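Long-range contacts in probable porin (Pseudomonas aeruginosa, PDB 4FT6), which probably lets small solutes diffuse across the bacterial outer membrane through a beta-barrel channel of the OprD porin family: residues A[15-20]-A[43-48]; A[107-112]-A[143-148]; A[183-188]-A[200-205]; A[232-237]-A[249-254]; A[269-274]-A[297-302]. All coordinates share one frame; numbering follows the deposited sequence.

Contact 1. Residues A[15-20]-A[43-48]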
# COMPACT_ATOMS: atom_id res chain seq x y z
N VAL A 15 16.65 16.84 0.30
CA VAL A 15 17.23 15.51 0.24
C VAL A 15 17.01 14.83 1.59
O VAL A 15 17.36 15.38 2.64
CB VAL A 15 18.74 15.54 -0.08
CG1 VAL A 15 19.25 14.13 -0.36
CG2 VAL A 15 19.01 16.44 -1.26
N SER A 16 16.43 13.64 1.56
CA SER A 16 16.27 12.85 2.77
C SER A 16 16.81 11.44 2.57
O SER A 16 16.81 10.91 1.45
CB SER A 16 14.81 12.81 3.19
OG SER A 16 14.04 12.15 2.21
N LEU A 17 17.30 10.86 3.67
CA LEU A 17 17.77 9.48 3.68
C LEU A 17 16.93 8.70 4.68
O LEU A 17 17.06 8.88 5.90
CB LEU A 17 19.24 9.41 4.09
CG LEU A 17 19.74 7.98 4.30
CD1 LEU A 17 19.61 7.18 3.01
CD2 LEU A 17 21.17 7.97 4.81
N GLY A 18 16.06 7.84 4.17
CA GLY A 18 15.21 7.04 5.03
C GLY A 18 15.90 5.74 5.42
O GLY A 18 16.42 5.01 4.56
N LEU A 19 15.90 5.46 6.72
CA LEU A 19 16.54 4.27 7.24
C LEU A 19 15.47 3.36 7.83
O LEU A 19 14.64 3.79 8.64
CB LEU A 19 17.56 4.63 8.31
CG LEU A 19 18.76 5.48 7.86
CD1 LEU A 19 19.37 6.22 9.04
CD2 LEU A 19 19.80 4.60 7.20
N ARG A 20 15.47 2.10 7.40
CA ARG A 20 14.53 1.12 7.92
C ARG A 20 15.26 -0.18 8.26
O ARG A 20 15.75 -0.87 7.36
CB ARG A 20 13.39 0.86 6.92
CG ARG A 20 12.41 -0.25 7.33
CD ARG A 20 11.30 -0.39 6.29
NE ARG A 20 10.53 0.86 6.14
CZ ARG A 20 9.67 1.10 5.16
NH1 ARG A 20 9.46 0.20 4.21
NH2 ARG A 20 9.01 2.26 5.12
N GLN A 43 18.44 -4.28 6.43
CA GLN A 43 18.52 -2.84 6.60
C GLN A 43 18.32 -2.16 5.26
O GLN A 43 19.03 -2.47 4.29
CB GLN A 43 19.88 -2.44 7.17
CG GLN A 43 20.09 -0.93 7.21
CD GLN A 43 19.15 -0.27 8.19
OE1 GLN A 43 18.85 -0.84 9.24
NE2 GLN A 43 18.67 0.93 7.85
N GLY A 44 17.38 -1.23 5.19
CA GLY A 44 17.08 -0.53 3.95
C GLY A 44 17.46 0.94 4.00
O GLY A 44 17.40 1.56 5.07
N PHE A 45 17.85 1.48 2.85
CA PHE A 45 18.17 2.89 2.71
C PHE A 45 17.32 3.48 1.60
O PHE A 45 17.25 2.91 0.51
CB PHE A 45 19.63 3.06 2.32
CG PHE A 45 20.59 2.50 3.32
CD1 PHE A 45 20.86 1.14 3.37
CD2 PHE A 45 21.24 3.34 4.22
CE1 PHE A 45 21.74 0.61 4.31
CE2 PHE A 45 22.13 2.82 5.16
CZ PHE A 45 22.38 1.46 5.19
N LEU A 46 16.67 4.61 1.87
CA LEU A 46 15.83 5.25 0.86
C LEU A 46 16.24 6.69 0.59
O LEU A 46 15.97 7.59 1.40
CB LEU A 46 14.36 5.19 1.27
CG LEU A 46 13.37 5.68 0.21
CD1 LEU A 46 13.59 4.92 -1.11
CD2 LEU A 46 11.93 5.52 0.74
N LEU A 47 16.89 6.90 -0.55
CA LEU A 47 17.37 8.23 -0.92
C LEU A 47 16.34 8.94 -1.78
O LEU A 47 15.95 8.44 -2.84
CB LEU A 47 18.69 8.13 -1.69
CG LEU A 47 19.38 9.46 -1.94
CD1 LEU A 47 19.55 10.20 -0.62
CD2 LEU A 47 20.74 9.24 -2.62
N GLN A 48 15.89 10.09 -1.31
CA GLN A 48 14.93 10.88 -2.06
C GLN A 48 15.41 12.31 -2.16
O GLN A 48 15.50 13.01 -1.14
CB GLN A 48 13.56 10.83 -1.40
CG GLN A 48 12.82 9.54 -1.63
CD GLN A 48 11.46 9.54 -0.98
OE1 GLN A 48 11.34 9.50 0.25
NE2 GLN A 48 10.41 9.59 -1.80
O HOH W 1 13.95 9.57 1.79
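S16, G18 and R20 form the hydrogen-bonded pairs with Q48, L46 and G44 in an antiparallel ladder, its two strands running 165° apart in direction and approaching to 4.5 Å between axes. Between these rungs lie the non-hydrogen-bonded pairs L17 with L47 and L19 with F45, whose side chains share one face. There the methyl CD2 of L19 approaches the F45 ring obliquely, 3.5 Å from its CD2, while L17 puts CD1 at the ring's edge, near its plane. L47 has CG anti to the backbone N (chi1 -171°), which sends CD1 back across the ladder to 4.0 Å from V15 CG1.

The other face, carrying S16, R20, L46 and Q48, is more polar. A water sits 2.6 Å from S16 OG and bridges to L46 O (2.9 Å) and Q48 OE1 (3.0 Å), though not all its acceptors can be served at once. R20 sends its guanidinium away from the ladder to a salt bridge with D128 and a bond to the carbonyl of R130. Q43 folds toward R20, its OE1 bonded to N21.

A decyl maltoside molecule touches L47. The apolar face is therefore consistent with a barrel exterior turned to lipid, and the hydrated, charged face with the wall of the channel.

Contact 2. Residues A[107-112]-A[143-148]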
# COMPACT_ATOMS: atom_id res chain seq x y z
N LEU A 107 2.88 23.65 -14.60
CA LEU A 107 2.28 24.80 -15.24
C LEU A 107 1.11 25.23 -14.38
O LEU A 107 0.17 24.45 -14.17
CB LEU A 107 1.84 24.45 -16.66
CG LEU A 107 1.11 25.55 -17.43
CD1 LEU A 107 1.99 26.78 -17.53
CD2 LEU A 107 0.70 25.06 -18.81
N SER A 108 1.17 26.45 -13.85
CA SER A 108 0.16 26.94 -12.91
C SER A 108 -0.02 26.00 -11.71
O SER A 108 0.87 25.89 -10.87
CB SER A 108 -1.16 27.18 -13.63
OG SER A 108 -2.24 27.25 -12.72
N ASN A 109 -1.18 25.33 -11.65
CA ASN A 109 -1.51 24.37 -10.59
C ASN A 109 -1.54 22.93 -11.08
O ASN A 109 -2.08 22.04 -10.42
CB ASN A 109 -2.88 24.69 -9.98
CG ASN A 109 -2.88 25.95 -9.15
OD1 ASN A 109 -1.89 26.27 -8.49
ND2 ASN A 109 -4.01 26.66 -9.16
N THR A 110 -0.98 22.71 -12.26
CA THR A 110 -0.99 21.39 -12.86
C THR A 110 0.45 20.87 -12.92
O THR A 110 1.37 21.60 -13.29
CB THR A 110 -1.61 21.45 -14.26
OG1 THR A 110 -2.99 21.80 -14.14
CG2 THR A 110 -1.47 20.10 -14.97
N GLU A 111 0.65 19.62 -12.56
CA GLU A 111 1.99 19.11 -12.37
C GLU A 111 2.17 17.76 -13.05
O GLU A 111 1.30 16.89 -12.95
CB GLU A 111 2.27 19.00 -10.88
CG GLU A 111 3.71 18.74 -10.53
CD GLU A 111 3.93 18.65 -9.02
OE1 GLU A 111 2.93 18.67 -8.26
OE2 GLU A 111 5.11 18.56 -8.60
N LEU A 112 3.29 17.59 -13.74
CA LEU A 112 3.56 16.36 -14.46
C LEU A 112 4.86 15.75 -13.97
O LEU A 112 5.87 16.45 -13.90
CB LEU A 112 3.66 16.65 -15.95
CG LEU A 112 4.03 15.48 -16.85
CD1 LEU A 112 2.90 14.43 -16.87
CD2 LEU A 112 4.38 15.96 -18.26
N SER A 143 -3.85 17.52 -11.52
CA SER A 143 -4.30 18.88 -11.80
C SER A 143 -5.40 19.34 -10.87
O SER A 143 -6.38 18.62 -10.64
CB SER A 143 -4.73 19.04 -13.26
OG SER A 143 -4.97 20.41 -13.52
N ARG A 144 -5.22 20.54 -10.33
CA ARG A 144 -6.17 21.13 -9.42
C ARG A 144 -6.31 22.62 -9.72
O ARG A 144 -5.97 23.48 -8.91
CB ARG A 144 -5.76 20.87 -7.97
CG ARG A 144 -4.32 21.20 -7.65
CD ARG A 144 -3.98 20.71 -6.25
NE ARG A 144 -3.82 19.26 -6.19
CZ ARG A 144 -3.02 18.64 -5.32
NH1 ARG A 144 -2.32 19.36 -4.45
NH2 ARG A 144 -2.91 17.32 -5.32
N GLU A 145 -6.81 22.91 -10.91
CA GLU A 145 -7.03 24.29 -11.31
C GLU A 145 -8.30 24.84 -10.66
O GLU A 145 -8.42 26.05 -10.44
CB GLU A 145 -7.08 24.39 -12.83
CG GLU A 145 -5.79 23.92 -13.51
CD GLU A 145 -4.59 24.82 -13.21
OE1 GLU A 145 -4.79 26.04 -13.01
OE2 GLU A 145 -3.45 24.32 -13.18
N ILE A 146 -9.24 23.96 -10.34
CA ILE A 146 -10.49 24.36 -9.69
C ILE A 146 -10.43 24.08 -8.19
O ILE A 146 -9.94 23.04 -7.75
CB ILE A 146 -11.68 23.58 -10.24
CG1 ILE A 146 -11.51 23.39 -11.75
CG2 ILE A 146 -12.97 24.28 -9.91
CD1 ILE A 146 -11.63 24.65 -12.53
N ALA A 147 -10.95 25.02 -7.40
CA ALA A 147 -11.02 24.83 -5.96
C ALA A 147 -11.94 23.65 -5.61
O ALA A 147 -13.09 23.60 -6.07
CB ALA A 147 -11.49 26.10 -5.29
N GLY A 148 -11.44 22.71 -4.83
CA GLY A 148 -12.22 21.54 -4.44
C GLY A 148 -11.97 20.33 -5.33
O GLY A 148 -12.19 19.19 -4.91
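E145 bends back at chi2 (-67°) and brings its carboxylate to the 107-110 turn, where T110 holds OG1 anti to its own carbonyl carbon (chi1 -65°), facing both E145 and S143. The two carboxylate oxygens divide the donors. OE1 takes the hydroxyl of S108 on its syn lone pair, with OG at 2.8 Å. OE2 accepts twice: T110 OG1 donates to its anti lone pair at 2.7 Å, and the backbone N of N109 meets it on the syn side at 2.9 Å, 22° out of the carboxylate plane. S143 OG also lies beside T110 OG1, but that very short bond is doubtful.

Backbone-to-backbone bonding across the contact is slight: one weak bond from R144 N to N109 O at 3.5 Å, beside the antiparallel non-hydrogen-bonded pair T110 with S143. Residues 107-110 make a type II' turn, the tight link of the hairpin formed by strands 95-107 and 110-114, and E145 comes from the loop following strand 139-143.

Three donors, two hydroxyls and one amide, thus converge on a single carboxylate, an environment that would tend to keep E145 ionised while tying a hairpin turn to the neighbouring loop.

Contact 3. Residues A[183-188]-A[200-205]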
# COMPACT_ATOMS: atom_id res chain seq x y z
N PHE A 183 -0.77 0.67 -18.68
CA PHE A 183 -1.78 0.87 -17.66
C PHE A 183 -2.20 2.34 -17.66
O PHE A 183 -1.43 3.20 -17.21
CB PHE A 183 -1.26 0.46 -16.27
CG PHE A 183 -2.25 0.70 -15.15
CD1 PHE A 183 -3.32 -0.17 -14.96
CD2 PHE A 183 -2.11 1.78 -14.29
CE1 PHE A 183 -4.26 0.05 -13.90
CE2 PHE A 183 -3.03 2.00 -13.23
CZ PHE A 183 -4.10 1.13 -13.04
N ASP A 184 -3.41 2.62 -18.17
CA ASP A 184 -3.92 3.99 -18.30
C ASP A 184 -5.04 4.26 -17.30
O ASP A 184 -5.94 3.43 -17.11
CB ASP A 184 -4.44 4.24 -19.72
CG ASP A 184 -3.35 4.16 -20.77
OD1 ASP A 184 -2.48 5.06 -20.79
OD2 ASP A 184 -3.37 3.23 -21.60
N TYR A 185 -4.99 5.42 -16.66
CA TYR A 185 -6.03 5.79 -15.70
C TYR A 185 -6.48 7.25 -15.82
O TYR A 185 -5.79 8.09 -16.40
CB TYR A 185 -5.57 5.52 -14.27
CG TYR A 185 -4.45 6.43 -13.81
CD1 TYR A 185 -3.12 6.15 -14.11
CD2 TYR A 185 -4.72 7.57 -13.07
CE1 TYR A 185 -2.08 6.99 -13.68
CE2 TYR A 185 -3.69 8.41 -12.64
CZ TYR A 185 -2.38 8.12 -12.95
OH TYR A 185 -1.39 8.96 -12.51
N LEU A 186 -7.64 7.52 -15.24
CA LEU A 186 -8.17 8.87 -15.12
C LEU A 186 -8.89 8.95 -13.79
O LEU A 186 -9.57 7.99 -13.38
CB LEU A 186 -9.17 9.16 -16.24
CG LEU A 186 -8.54 9.40 -17.61
CD1 LEU A 186 -9.62 9.41 -18.68
CD2 LEU A 186 -7.79 10.71 -17.60
N GLY A 187 -8.74 10.07 -13.09
CA GLY A 187 -9.38 10.21 -11.81
C GLY A 187 -9.85 11.62 -11.54
O GLY A 187 -9.23 12.59 -11.97
N ALA A 188 -10.96 11.73 -10.80
CA ALA A 188 -11.50 13.03 -10.41
C ALA A 188 -11.91 12.94 -8.95
O ALA A 188 -12.50 11.94 -8.52
CB ALA A 188 -12.69 13.41 -11.27
N GLY A 200 -15.19 10.56 -5.20
CA GLY A 200 -14.13 10.22 -6.12
C GLY A 200 -14.60 9.37 -7.28
O GLY A 200 -15.54 8.58 -7.15
N LEU A 201 -13.92 9.50 -8.42
CA LEU A 201 -14.27 8.74 -9.61
C LEU A 201 -13.01 8.36 -10.35
O LEU A 201 -12.18 9.21 -10.68
CB LEU A 201 -15.17 9.56 -10.51
CG LEU A 201 -16.58 8.99 -10.52
CD1 LEU A 201 -17.57 10.13 -10.48
CD2 LEU A 201 -16.73 8.15 -11.78
N TRP A 202 -12.87 7.08 -10.62
CA TRP A 202 -11.66 6.58 -11.22
C TRP A 202 -11.95 5.51 -12.24
O TRP A 202 -12.91 4.74 -12.11
CB TRP A 202 -10.78 5.98 -10.14
CG TRP A 202 -10.30 6.99 -9.15
CD1 TRP A 202 -11.00 7.50 -8.09
CD2 TRP A 202 -8.99 7.59 -9.10
NE1 TRP A 202 -10.21 8.39 -7.40
CE2 TRP A 202 -8.98 8.47 -7.99
CE3 TRP A 202 -7.84 7.49 -9.90
CZ2 TRP A 202 -7.85 9.23 -7.65
CZ3 TRP A 202 -6.73 8.24 -9.56
CH2 TRP A 202 -6.74 9.10 -8.44
N GLN A 203 -11.10 5.46 -13.26
CA GLN A 203 -11.21 4.46 -14.30
C GLN A 203 -9.80 4.09 -14.71
O GLN A 203 -8.98 4.97 -15.01
CB GLN A 203 -11.96 5.02 -15.50
CG GLN A 203 -11.92 4.11 -16.71
CD GLN A 203 -13.26 3.49 -17.01
OE1 GLN A 203 -13.40 2.68 -17.93
NE2 GLN A 203 -14.27 3.87 -16.24
N ALA A 204 -9.51 2.79 -14.69
CA ALA A 204 -8.19 2.34 -15.09
C ALA A 204 -8.33 1.23 -16.10
O ALA A 204 -9.32 0.49 -16.10
CB ALA A 204 -7.38 1.88 -13.89
N ARG A 205 -7.32 1.12 -16.95
CA ARG A 205 -7.34 0.20 -18.07
C ARG A 205 -6.01 -0.51 -18.18
O ARG A 205 -5.03 0.06 -18.68
CB ARG A 205 -7.57 1.01 -19.35
CG ARG A 205 -7.77 0.18 -20.60
CD ARG A 205 -9.25 0.07 -20.91
NE ARG A 205 -9.89 1.38 -21.02
CZ ARG A 205 -11.15 1.57 -21.40
NH1 ARG A 205 -11.91 0.53 -21.70
NH2 ARG A 205 -11.64 2.80 -21.47
O HOH W 2 -4.61 0.96 -21.18
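W202 lies over G187 across the two strands, and its indole can be traced outward from CB, which passes 4.0 Å from the carbonyl O of L186. CG stands anti to the carbonyl carbon (chi1 -65°), a setting that leans the ring over the neighbouring strand. CD2 then comes to 3.8 Å and CE3 to 3.7 Å from G187 CA. That carbon sits over one face of the six-membered ring, 20° off its normal, in a CH-pi contact. Further out, CZ3 meets Y185 CD2 at 4.1 Å, the tyrosine side chain running alongside and pointing the same way, with CD2 near the indole plane.

G187 and W202 are a non-hydrogen-bonded pair of an antiparallel hairpin in the barrel wall, and having no side chain, G187 leaves room for the ring. H152 of the adjacent strand 149-160 stacks on W202, and L121 and P122 also pack against it, consistent with a face turned into the barrel.

On this same face, F183 swings its ring tip toward A204, with CZ 3.5 Å from A204 CB. On the D184 side, a water lies 2.6 Å from D184 OD2 and 2.7 Å from R205 O, bridging them, though it cannot serve every acceptor near it, while D184 OD1 is bonded to Q155.

Contact 4. Residues A[232-237]-A[249-254]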
# COMPACT_ATOMS: atom_id res chain seq x y z
N VAL A 232 -16.98 4.92 2.12
CA VAL A 232 -17.41 3.76 1.36
C VAL A 232 -16.83 3.84 -0.05
O VAL A 232 -16.81 4.91 -0.66
CB VAL A 232 -18.96 3.66 1.35
CG1 VAL A 232 -19.57 4.98 0.90
CG2 VAL A 232 -19.41 2.52 0.46
N GLY A 233 -16.31 2.72 -0.55
CA GLY A 233 -15.82 2.66 -1.92
C GLY A 233 -16.37 1.46 -2.67
O GLY A 233 -16.76 0.46 -2.06
N LEU A 234 -16.38 1.55 -4.00
CA LEU A 234 -16.80 0.43 -4.84
C LEU A 234 -15.88 0.25 -6.05
O LEU A 234 -15.65 1.20 -6.81
CB LEU A 234 -18.23 0.62 -5.32
CG LEU A 234 -18.77 -0.52 -6.19
CD1 LEU A 234 -18.77 -1.82 -5.39
CD2 LEU A 234 -20.17 -0.18 -6.67
N PHE A 235 -15.34 -0.95 -6.22
CA PHE A 235 -14.59 -1.28 -7.42
C PHE A 235 -15.48 -2.11 -8.33
O PHE A 235 -16.15 -3.04 -7.87
CB PHE A 235 -13.36 -2.13 -7.09
CG PHE A 235 -12.23 -1.37 -6.46
CD1 PHE A 235 -12.17 -1.17 -5.08
CD2 PHE A 235 -11.19 -0.86 -7.25
CE1 PHE A 235 -11.10 -0.46 -4.50
CE2 PHE A 235 -10.13 -0.15 -6.68
CZ PHE A 235 -10.07 0.05 -5.31
N ASP A 236 -15.49 -1.78 -9.61
CA ASP A 236 -16.17 -2.62 -10.59
C ASP A 236 -15.18 -2.96 -11.69
O ASP A 236 -14.74 -2.08 -12.45
CB ASP A 236 -17.37 -1.89 -11.16
CG ASP A 236 -18.32 -2.81 -11.87
OD1 ASP A 236 -18.31 -4.02 -11.55
OD2 ASP A 236 -19.07 -2.33 -12.74
N THR A 237 -14.81 -4.24 -11.77
CA THR A 237 -13.78 -4.65 -12.71
C THR A 237 -14.27 -5.70 -13.70
O THR A 237 -14.84 -6.72 -13.32
CB THR A 237 -12.55 -5.23 -11.99
OG1 THR A 237 -12.02 -4.26 -11.07
CG2 THR A 237 -11.48 -5.61 -13.02
N GLU A 249 -14.73 -10.80 -13.82
CA GLU A 249 -15.95 -10.27 -13.26
C GLU A 249 -15.82 -10.11 -11.75
O GLU A 249 -16.04 -11.06 -11.00
CB GLU A 249 -17.13 -11.20 -13.58
CG GLU A 249 -18.49 -10.67 -13.13
CD GLU A 249 -19.54 -11.78 -12.99
OE1 GLU A 249 -19.23 -12.84 -12.40
OE2 GLU A 249 -20.67 -11.60 -13.48
N ASN A 250 -15.42 -8.92 -11.31
CA ASN A 250 -15.49 -8.61 -9.88
C ASN A 250 -16.08 -7.24 -9.59
O ASN A 250 -15.82 -6.27 -10.31
CB ASN A 250 -14.13 -8.78 -9.20
CG ASN A 250 -14.15 -8.38 -7.72
OD1 ASN A 250 -13.81 -7.25 -7.36
ND2 ASN A 250 -14.55 -9.32 -6.85
N ARG A 251 -16.90 -7.20 -8.56
CA ARG A 251 -17.39 -5.98 -7.97
C ARG A 251 -16.86 -6.14 -6.55
O ARG A 251 -16.91 -7.25 -6.00
CB ARG A 251 -18.94 -5.93 -8.05
CG ARG A 251 -19.63 -4.71 -7.42
CD ARG A 251 -21.11 -4.48 -7.90
NE ARG A 251 -22.03 -5.62 -7.70
CZ ARG A 251 -23.06 -5.64 -6.86
NH1 ARG A 251 -23.35 -4.59 -6.09
NH2 ARG A 251 -23.82 -6.72 -6.78
N ALA A 252 -16.29 -5.09 -5.98
CA ALA A 252 -15.73 -5.20 -4.63
C ALA A 252 -16.12 -4.00 -3.79
O ALA A 252 -15.76 -2.86 -4.11
CB ALA A 252 -14.21 -5.32 -4.70
N LEU A 253 -16.87 -4.25 -2.72
CA LEU A 253 -17.36 -3.18 -1.84
C LEU A 253 -16.58 -3.13 -0.53
O LEU A 253 -16.20 -4.18 0.01
CB LEU A 253 -18.84 -3.38 -1.55
CG LEU A 253 -19.57 -2.49 -0.54
CD1 LEU A 253 -19.97 -1.15 -1.14
CD2 LEU A 253 -20.80 -3.21 -0.02
N THR A 254 -16.36 -1.92 -0.03
CA THR A 254 -15.67 -1.71 1.23
C THR A 254 -16.23 -0.43 1.84
O THR A 254 -16.70 0.45 1.13
CB THR A 254 -14.14 -1.56 1.05
OG1 THR A 254 -13.55 -1.12 2.28
CG2 THR A 254 -13.81 -0.52 -0.03
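F235 and A252 face each other on the buried side of this antiparallel pair, with F235 CB 4.1 Å from A252 CB and the carbonyl O of A252 near the plane of the F235 ring, at its edge. Next to them T254 turns CG2 toward G233, 3.7 Å from its carbonyl O. T237 OG1 bonds to Q212, N250 ND2 to the carbonyl O of D277, and T254 OG1 to V290 N. F235 also meets the ring of Y214, and loop residues I123, M279 and P288 cover it.

The opposite face is more exposed, though L234 still packs closely: with CG anti to the backbone N (chi1 -179°), its CD1 reaches over the neighbouring strand to 3.6 Å from R251 CG and 4.1 Å from L253 CB. D236 and R251 form a non-hydrogen-bonded pair, yet their charged groups stay apart on this open side, D236 OD1 5.6 Å from R251 NE and the planes almost perpendicular. R251 instead makes a cation-pi contact with Y274.

Six backbone hydrogen bonds join the strands, as in porin-barrel hairpins, one face packed against loops that probably fold into the barrel, as in this family, the other more open.

Contact 5. Residues A[269-274]-A[297-302]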
# COMPACT_ATOMS: atom_id res chain seq x y z
N GLY A 269 -15.80 -2.03 10.10
CA GLY A 269 -15.62 -2.01 8.67
C GLY A 269 -16.34 -3.19 8.07
O GLY A 269 -16.53 -4.20 8.75
N TYR A 270 -16.75 -3.05 6.81
CA TYR A 270 -17.36 -4.16 6.09
C TYR A 270 -16.78 -4.21 4.69
O TYR A 270 -16.40 -3.18 4.13
CB TYR A 270 -18.88 -4.01 6.00
CG TYR A 270 -19.56 -5.20 5.35
CD1 TYR A 270 -19.73 -6.39 6.05
CD2 TYR A 270 -20.03 -5.14 4.05
CE1 TYR A 270 -20.36 -7.49 5.46
CE2 TYR A 270 -20.67 -6.23 3.46
CZ TYR A 270 -20.83 -7.41 4.18
OH TYR A 270 -21.46 -8.50 3.61
N GLN A 271 -16.72 -5.41 4.14
CA GLN A 271 -16.11 -5.62 2.84
C GLN A 271 -16.72 -6.86 2.19
O GLN A 271 -16.91 -7.88 2.86
CB GLN A 271 -14.60 -5.80 3.01
CG GLN A 271 -13.88 -6.11 1.73
CD GLN A 271 -12.39 -6.13 1.91
OE1 GLN A 271 -11.81 -5.21 2.50
NE2 GLN A 271 -11.75 -7.19 1.42
N ARG A 272 -17.03 -6.78 0.90
CA ARG A 272 -17.60 -7.92 0.19
C ARG A 272 -17.17 -8.02 -1.27
O ARG A 272 -17.12 -7.02 -2.00
CB ARG A 272 -19.12 -7.92 0.30
CG ARG A 272 -19.77 -9.07 -0.44
CD ARG A 272 -21.23 -9.15 -0.10
NE ARG A 272 -21.93 -10.22 -0.81
CZ ARG A 272 -23.19 -10.56 -0.56
NH1 ARG A 272 -23.88 -9.92 0.37
NH2 ARG A 272 -23.76 -11.55 -1.24
N MET A 273 -16.85 -9.24 -1.69
CA MET A 273 -16.42 -9.56 -3.04
C MET A 273 -17.64 -10.13 -3.81
O MET A 273 -18.25 -11.11 -3.37
CB MET A 273 -15.34 -10.64 -2.95
CG MET A 273 -13.92 -10.26 -3.40
SD MET A 273 -13.34 -8.60 -3.04
CE MET A 273 -13.29 -8.61 -1.26
N TYR A 274 -17.99 -9.53 -4.94
CA TYR A 274 -19.10 -10.03 -5.75
C TYR A 274 -18.60 -10.49 -7.12
O TYR A 274 -17.67 -9.89 -7.67
CB TYR A 274 -20.16 -8.94 -6.00
CG TYR A 274 -20.75 -8.27 -4.77
CD1 TYR A 274 -20.08 -7.23 -4.14
CD2 TYR A 274 -21.98 -8.65 -4.27
CE1 TYR A 274 -20.62 -6.60 -3.03
CE2 TYR A 274 -22.54 -8.02 -3.15
CZ TYR A 274 -21.85 -6.99 -2.55
OH TYR A 274 -22.36 -6.35 -1.45
N ASN A 297 -5.90 -9.99 2.82
CA ASN A 297 -6.74 -8.85 2.45
C ASN A 297 -8.22 -9.21 2.18
O ASN A 297 -9.03 -8.35 1.80
CB ASN A 297 -6.10 -8.05 1.29
CG ASN A 297 -6.07 -8.83 0.00
OD1 ASN A 297 -6.55 -9.96 -0.06
ND2 ASN A 297 -5.54 -8.22 -1.04
N PHE A 298 -8.54 -10.48 2.39
CA PHE A 298 -9.92 -10.96 2.33
C PHE A 298 -10.58 -10.65 1.00
O PHE A 298 -11.67 -10.09 0.95
CB PHE A 298 -10.72 -10.38 3.50
CG PHE A 298 -10.22 -10.84 4.85
CD1 PHE A 298 -9.21 -10.15 5.51
CD2 PHE A 298 -10.75 -11.97 5.46
CE1 PHE A 298 -8.74 -10.59 6.76
CE2 PHE A 298 -10.28 -12.41 6.70
CZ PHE A 298 -9.28 -11.72 7.35
N THR A 299 -9.93 -11.04 -0.09
CA THR A 299 -10.39 -10.69 -1.43
C THR A 299 -10.67 -11.89 -2.33
O THR A 299 -10.74 -11.74 -3.56
CB THR A 299 -9.39 -9.78 -2.16
OG1 THR A 299 -8.15 -10.48 -2.30
CG2 THR A 299 -9.16 -8.49 -1.39
N SER A 300 -10.81 -13.06 -1.72
CA SER A 300 -11.18 -14.26 -2.46
C SER A 300 -12.58 -14.11 -3.06
O SER A 300 -13.41 -13.36 -2.53
CB SER A 300 -11.17 -15.48 -1.53
OG SER A 300 -9.86 -15.75 -1.12
N ALA A 301 -12.84 -14.83 -4.14
CA ALA A 301 -14.15 -14.79 -4.79
C ALA A 301 -15.29 -15.03 -3.79
O ALA A 301 -15.31 -16.03 -3.06
CB ALA A 301 -14.23 -15.79 -5.95
N GLY A 302 -16.23 -14.09 -3.74
CA GLY A 302 -17.41 -14.21 -2.89
C GLY A 302 -17.17 -13.92 -1.42
O GLY A 302 -18.09 -14.04 -0.61
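The flat amide of Q271 meets the loop at N297 and F298, with the carbonyl O of N297 in the amide plane, 3.0 Å from NE2, and the carbonyl O of F298 at 2.9 Å from NE2 in a weak bond, bent to 124°. The amide oxygen is taken by the backbone N of N291. F298 shows the amide only its CB, 3.9 Å from Q271 NE2, while its ring turns away to S305, A329 and a cation-pi contact with R296. R272 and Y274 point away from the loop: R272 CG lies over one face of the Y274 ring, offset toward its rim.

Strand 264-274 belongs to the barrel wall, and residues 297-302 end the long excursion that leads on to the next strand, 304-313. The loop thus packs back on the strand it has left, on the side where Q271 and M273 point.

M273 bends at chi2 (36°) and again at chi3, which curls it along the loop backbone. CG comes to 3.3 Å from S300 O and 3.5 Å from T299 O, and CE lies against the T299 backbone, 3.6 Å from its CA, beside its methyl CG2. The hydroxyl of T299 donates to N297 OD1, 2.8 Å from OG1, and N297 ND2 is bonded to Y281. G302 CA makes a CA-H...O contact with M273 O at 3.2 Å.

Overall arrangement
The five contacts follow one another along the chain and round the barrel wall. Contacts 4 and 5, with centres 9 Å apart, touch: strands 249-261 and 264-274 are neighbours, and R251 O lies 2.7 Å from Y274 N, L253 O 2.9 Å from R272 N, both probable hydrogen bonds. Contact 3 is 14 Å from contact 4 and 17 Å from contact 2, centre to centre, without touching either. Contact 1 lies across the chain's centre from contacts 4 and 5, about 35 Å away between centres. Its L47 meets a bound detergent, whereas contacts 3 and 4 each bury one face against loops, consistent with those faces turning toward the barrel interior.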